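Local coordinates for uncharacterized protein (Kutzneria albida DSM 43870, PDB 5M6Q) that probably catalyses protein cross-linking as a secreted microbial transglutaminase, joining glutamine side chains to amines by acyl transfer, at residues Ser200-Tyr205 with Asp213-Thr218; Tyr162-Arg167 with Val171-Gly176. All coordinates share one frame; numbering follows the deposited sequence.

Interaction 1 of 2, residues Ser200-Tyr205 with Asp213-Thr218; sequences STLRHY and DEQVFT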
# COMPACT_ATOMS: atom_id res chain seq x y z
N SER A 200 8.11 -10.44 4.57
CA SER A 200 8.85 -11.00 3.44
C SER A 200 9.86 -10.06 2.82
O SER A 200 9.75 -8.84 2.94
CB SER A 200 7.88 -11.45 2.35
OG SER A 200 7.02 -12.46 2.85
N THR A 201 10.85 -10.64 2.15
CA THR A 201 11.64 -9.84 1.22
C THR A 201 10.72 -9.44 0.08
O THR A 201 9.72 -10.11 -0.18
CB THR A 201 12.82 -10.61 0.64
OG1 THR A 201 12.31 -11.64 -0.19
CG2 THR A 201 13.71 -11.21 1.73
N LEU A 202 11.07 -8.37 -0.63
CA LEU A 202 10.32 -7.96 -1.80
C LEU A 202 10.29 -9.06 -2.85
O LEU A 202 9.25 -9.32 -3.45
CB LEU A 202 10.92 -6.68 -2.41
CG LEU A 202 10.19 -6.26 -3.69
CD1 LEU A 202 8.73 -5.91 -3.39
CD2 LEU A 202 10.90 -5.10 -4.39
N ARG A 203 11.42 -9.73 -3.08
CA ARG A 203 11.44 -10.81 -4.05
C ARG A 203 10.43 -11.91 -3.68
O ARG A 203 9.76 -12.46 -4.54
CB ARG A 203 12.84 -11.44 -4.16
CG ARG A 203 12.91 -12.49 -5.25
CD ARG A 203 14.25 -13.24 -5.30
NE ARG A 203 15.38 -12.37 -4.99
CZ ARG A 203 15.91 -11.49 -5.84
NH1 ARG A 203 15.41 -11.33 -7.06
NH2 ARG A 203 16.95 -10.75 -5.46
N HIS A 204 10.33 -12.24 -2.40
CA HIS A 204 9.43 -13.32 -2.01
C HIS A 204 7.98 -12.87 -2.13
O HIS A 204 7.12 -13.61 -2.63
CB HIS A 204 9.73 -13.78 -0.60
CG HIS A 204 8.78 -14.82 -0.10
ND1 HIS A 204 8.84 -16.13 -0.52
CD2 HIS A 204 7.72 -14.73 0.74
CE1 HIS A 204 7.87 -16.81 0.06
NE2 HIS A 204 7.18 -15.99 0.83
N TYR A 205 7.70 -11.66 -1.66
CA TYR A 205 6.37 -11.09 -1.77
C TYR A 205 5.93 -11.03 -3.25
O TYR A 205 4.77 -11.25 -3.57
CB TYR A 205 6.31 -9.68 -1.14
CG TYR A 205 4.96 -9.05 -1.38
CD1 TYR A 205 3.83 -9.49 -0.68
CD2 TYR A 205 4.78 -8.08 -2.36
CE1 TYR A 205 2.58 -8.93 -0.92
CE2 TYR A 205 3.53 -7.52 -2.61
CZ TYR A 205 2.44 -7.96 -1.88
OH TYR A 205 1.19 -7.44 -2.13
N ASP A 213 -1.30 -11.44 -12.06
CA ASP A 213 -0.38 -11.12 -13.16
C ASP A 213 0.01 -9.63 -13.19
O ASP A 213 0.71 -9.18 -14.10
CB ASP A 213 -0.95 -11.56 -14.51
CG ASP A 213 -2.27 -10.89 -14.86
OD1 ASP A 213 -2.93 -10.29 -13.98
OD2 ASP A 213 -2.66 -10.96 -16.05
N GLU A 214 -0.41 -8.91 -12.17
CA GLU A 214 -0.10 -7.49 -12.02
C GLU A 214 0.39 -7.18 -10.62
O GLU A 214 -0.07 -7.77 -9.65
CB GLU A 214 -1.33 -6.61 -12.31
CG GLU A 214 -1.89 -6.72 -13.73
CD GLU A 214 -0.95 -6.18 -14.81
OE1 GLU A 214 0.03 -5.43 -14.50
OE2 GLU A 214 -1.21 -6.50 -16.00
N GLN A 215 1.32 -6.23 -10.53
CA GLN A 215 1.79 -5.73 -9.25
C GLN A 215 2.04 -4.24 -9.40
O GLN A 215 2.65 -3.81 -10.38
CB GLN A 215 3.06 -6.46 -8.80
CG GLN A 215 3.59 -5.96 -7.46
CD GLN A 215 4.64 -6.89 -6.88
OE1 GLN A 215 4.91 -7.95 -7.42
NE2 GLN A 215 5.25 -6.48 -5.77
N VAL A 216 1.55 -3.46 -8.44
CA VAL A 216 1.79 -2.02 -8.40
C VAL A 216 2.38 -1.62 -7.06
O VAL A 216 2.25 -2.33 -6.07
CB VAL A 216 0.49 -1.21 -8.65
CG1 VAL A 216 -0.06 -1.46 -10.05
CG2 VAL A 216 -0.56 -1.54 -7.60
N PHE A 217 3.03 -0.47 -7.04
CA PHE A 217 3.55 0.10 -5.82
C PHE A 217 2.84 1.42 -5.63
O PHE A 217 2.87 2.30 -6.50
CB PHE A 217 5.07 0.27 -5.91
CG PHE A 217 5.79 -1.03 -6.06
CD1 PHE A 217 6.21 -1.73 -4.95
CD2 PHE A 217 5.98 -1.58 -7.31
CE1 PHE A 217 6.85 -2.94 -5.09
CE2 PHE A 217 6.62 -2.79 -7.46
CZ PHE A 217 7.06 -3.47 -6.35
N THR A 218 2.21 1.56 -4.47
CA THR A 218 1.20 2.58 -4.26
C THR A 218 1.60 3.47 -3.12
O THR A 218 2.10 3.01 -2.09
CB THR A 218 -0.18 1.93 -3.98
OG1 THR A 218 -0.53 1.11 -5.09
CG2 THR A 218 -1.26 2.99 -3.74

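Interaction 2 of 2, residues Tyr162-Arg167 with Val171-Gly176; sequences YRYRAR and VNFDYG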
# COMPACT_ATOMS: atom_id res chain seq x y z
N TYR A 162 -10.35 -0.87 -11.82
CA TYR A 162 -10.16 -2.03 -10.96
C TYR A 162 -11.40 -2.33 -10.10
O TYR A 162 -11.96 -1.44 -9.47
CB TYR A 162 -8.93 -1.82 -10.07
CG TYR A 162 -8.66 -3.01 -9.21
CD1 TYR A 162 -8.19 -4.20 -9.77
CD2 TYR A 162 -8.91 -2.97 -7.85
CE1 TYR A 162 -7.97 -5.32 -8.99
CE2 TYR A 162 -8.68 -4.07 -7.06
CZ TYR A 162 -8.21 -5.24 -7.64
OH TYR A 162 -7.98 -6.33 -6.85
N ARG A 163 -11.82 -3.59 -10.09
CA ARG A 163 -13.07 -4.00 -9.41
C ARG A 163 -12.89 -5.09 -8.35
O ARG A 163 -13.87 -5.71 -7.94
CB ARG A 163 -14.08 -4.52 -10.44
CG ARG A 163 -14.25 -3.67 -11.68
CD ARG A 163 -15.20 -4.35 -12.67
NE ARG A 163 -16.39 -4.89 -12.01
CZ ARG A 163 -16.77 -6.17 -12.05
NH1 ARG A 163 -16.06 -7.06 -12.75
NH2 ARG A 163 -17.87 -6.56 -11.41
N TYR A 164 -11.65 -5.34 -7.94
CA TYR A 164 -11.35 -6.39 -6.96
C TYR A 164 -11.80 -7.80 -7.39
O TYR A 164 -12.07 -8.65 -6.54
CB TYR A 164 -11.99 -6.07 -5.61
CG TYR A 164 -11.48 -4.78 -5.00
CD1 TYR A 164 -10.36 -4.77 -4.19
CD2 TYR A 164 -12.13 -3.58 -5.25
CE1 TYR A 164 -9.89 -3.60 -3.64
CE2 TYR A 164 -11.67 -2.40 -4.71
CZ TYR A 164 -10.56 -2.41 -3.91
OH TYR A 164 -10.12 -1.21 -3.38
N ARG A 165 -11.84 -8.03 -8.69
CA ARG A 165 -12.19 -9.35 -9.21
C ARG A 165 -11.01 -10.31 -9.17
O ARG A 165 -9.93 -9.98 -9.64
CB ARG A 165 -12.69 -9.25 -10.66
CG ARG A 165 -13.15 -10.61 -11.20
CD ARG A 165 -13.59 -10.59 -12.67
NE ARG A 165 -14.00 -11.92 -13.09
CZ ARG A 165 -13.42 -12.62 -14.06
NH1 ARG A 165 -12.42 -12.09 -14.74
NH2 ARG A 165 -13.85 -13.84 -14.36
N ALA A 166 -11.24 -11.52 -8.64
CA ALA A 166 -10.21 -12.56 -8.62
C ALA A 166 -10.15 -13.31 -9.94
O ALA A 166 -11.15 -13.47 -10.63
CB ALA A 166 -10.48 -13.55 -7.50
N ARG A 167 -8.96 -13.80 -10.28
CA ARG A 167 -8.88 -14.89 -11.24
C ARG A 167 -9.71 -16.06 -10.69
O ARG A 167 -9.50 -16.49 -9.56
CB ARG A 167 -7.43 -15.30 -11.47
CG ARG A 167 -7.31 -16.41 -12.49
CD ARG A 167 -5.90 -16.80 -12.79
NE ARG A 167 -5.90 -17.80 -13.84
CZ ARG A 167 -4.92 -18.68 -14.05
NH1 ARG A 167 -3.84 -18.68 -13.28
NH2 ARG A 167 -5.04 -19.55 -15.05
N VAL A 171 -7.15 -16.30 -5.18
CA VAL A 171 -7.40 -15.19 -4.25
C VAL A 171 -7.43 -13.87 -5.03
O VAL A 171 -6.69 -13.72 -6.00
CB VAL A 171 -6.33 -15.17 -3.13
CG1 VAL A 171 -6.61 -14.06 -2.13
CG2 VAL A 171 -6.28 -16.52 -2.43
N ASN A 172 -8.27 -12.93 -4.62
CA ASN A 172 -8.42 -11.67 -5.37
C ASN A 172 -7.13 -10.83 -5.40
O ASN A 172 -6.74 -10.32 -6.45
CB ASN A 172 -9.57 -10.83 -4.81
CG ASN A 172 -9.60 -10.79 -3.28
OD1 ASN A 172 -8.61 -11.09 -2.61
ND2 ASN A 172 -10.75 -10.43 -2.73
N PHE A 173 -6.46 -10.70 -4.26
CA PHE A 173 -5.33 -9.80 -4.20
C PHE A 173 -4.32 -10.19 -3.13
O PHE A 173 -4.58 -11.05 -2.30
CB PHE A 173 -5.82 -8.36 -3.96
CG PHE A 173 -6.82 -8.24 -2.84
CD1 PHE A 173 -6.47 -8.57 -1.53
CD2 PHE A 173 -8.11 -7.80 -3.09
CE1 PHE A 173 -7.38 -8.45 -0.49
CE2 PHE A 173 -9.03 -7.69 -2.05
CZ PHE A 173 -8.66 -8.01 -0.75
N ASP A 174 -3.16 -9.53 -3.16
CA ASP A 174 -2.31 -9.46 -1.99
C ASP A 174 -1.96 -7.99 -1.79
O ASP A 174 -1.88 -7.22 -2.76
CB ASP A 174 -1.05 -10.33 -2.14
CG ASP A 174 -0.47 -10.77 -0.78
OD1 ASP A 174 -0.96 -10.33 0.28
OD2 ASP A 174 0.48 -11.59 -0.77
N TYR A 175 -1.81 -7.60 -0.53
CA TYR A 175 -1.30 -6.29 -0.14
C TYR A 175 -0.08 -6.48 0.70
O TYR A 175 -0.11 -7.29 1.63
CB TYR A 175 -2.33 -5.51 0.67
CG TYR A 175 -3.45 -4.96 -0.16
CD1 TYR A 175 -4.52 -5.76 -0.52
CD2 TYR A 175 -3.42 -3.64 -0.59
CE1 TYR A 175 -5.56 -5.25 -1.31
CE2 TYR A 175 -4.46 -3.13 -1.37
CZ TYR A 175 -5.52 -3.93 -1.72
OH TYR A 175 -6.54 -3.41 -2.49
N GLY A 176 0.97 -5.72 0.42
CA GLY A 176 2.18 -5.77 1.22
C GLY A 176 2.58 -4.39 1.70
O GLY A 176 2.85 -3.49 0.91
O HOH W 1 -7.53 -8.87 -8.49
O HOH W 2 -7.86 -1.23 -2.10
O HOH W 3 -6.65 -13.43 -8.58

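Interaction 1 of 2, residues Ser200-Tyr205 with Asp213-Thr218
Leu202 and Tyr205 of the short helix 202-205 lie over Gln215 and Phe217 of strand 214-223, a helix-on-sheet contact at one side of the antiparallel sheet. Leu202 reaches the strand with a single methyl: CD1 sits 3.9 Å from CE1 of Phe217 and meets that ring at its edge, in the ring plane. With chi1 at 178°, the Leu202 CG lies opposite the backbone N, and CD1 points to the strand. Leu70 of helix 70-84 touches both residues and widens this apolar patch.

One helical turn begins at Thr201, the N-cap, whose OG1 accepts from the backbone N of His204 at 3.0 Å; Tyr205 N also bonds to Thr201 O. On this turn the Tyr205 ring crosses the end of Gln215 at a slant, presenting its CD2-CE2 edge to the amide, and its CE2 comes within 3.7 Å of Gln215 NE2. Ring and amide stand nearly perpendicular, their planes 86° apart. The extended Gln215 chain carries the amide to Ser128 OG and Ser206 OG, both bonded to NE2, and these two hydroxyls hold it in place. Before it, Asp213 and Glu214 form a classic beta bulge opposite Phe131.

Interaction 2 of 2, residues Tyr162-Arg167 with Val171-Gly176
Tyr162 begins the contact, its hydroxyl at the edge of the Phe173 ring, with OH 4.0 Å from CD2. That OH also bonds to Lys129 NZ, and it donates to water 1, which donates to Arg165 O and to Asn172 O. The positive phi of Tyr164 (59°) turns the chain, and its backbone N lies 3.3 Å above the Tyr162 ring plane, offset toward the rim. The Tyr164 ring meets the opposite segment by an edge: CD1 is 3.9 Å from Phe173 CE2, and CE1 is 3.5 Å from Tyr175 OH. Water 2 joins the hydroxyls of Tyr164 and Tyr175, and Tyr175 OH also bonds to Lys129 NZ. Ala166 packs its methyl against the backbone, with CB 3.5 Å from Asn172 CA. At Arg167, water 3 takes the N-H and passes a bond on to Val171 O.

No direct hydrogen bond crosses between the segments; waters 1 and 3 do that work for the backbone. Asn172 CG stands between its backbone N and carbonyl carbon (chi1 43°), which brings OD1 over the centre of the Phe173 ring, where it takes a weak bond from Phe173 N; Tyr175 CE1 lies on the opposite face, offset toward the rim. The chain turns back on itself, its end-to-end directions 133° apart, and leads into strand 174-179, whose Asp174 bonds His187, a pairing consistent with the Cys-Asp-His site of microbial transglutaminases.

In the fold
Interactions 1 and 2 have centres about 13 Å apart and come together at the Tyr205 hydroxyl: Tyr205 OH lies 3.1 Å from Gly176 N and 3.1 Å from Asp174 O. Strand 122-131 runs between their two strands, pairing with Asp174 and Gly176 on one side and with Val216 on the other. Segments 171-176 and 200-205 reach the probable active site through Asp174 and Ser200, which hold His187 from its two nitrogens: Asp174 OD2 at ND1, Ser200 OG at NE2. The modified Cys45 has its hydroxyl near Asn172 OD1. Two separate MES molecules, probably from the crystallisation liquor, meet these segments, one at His204 NE2, another at Arg165 NH1.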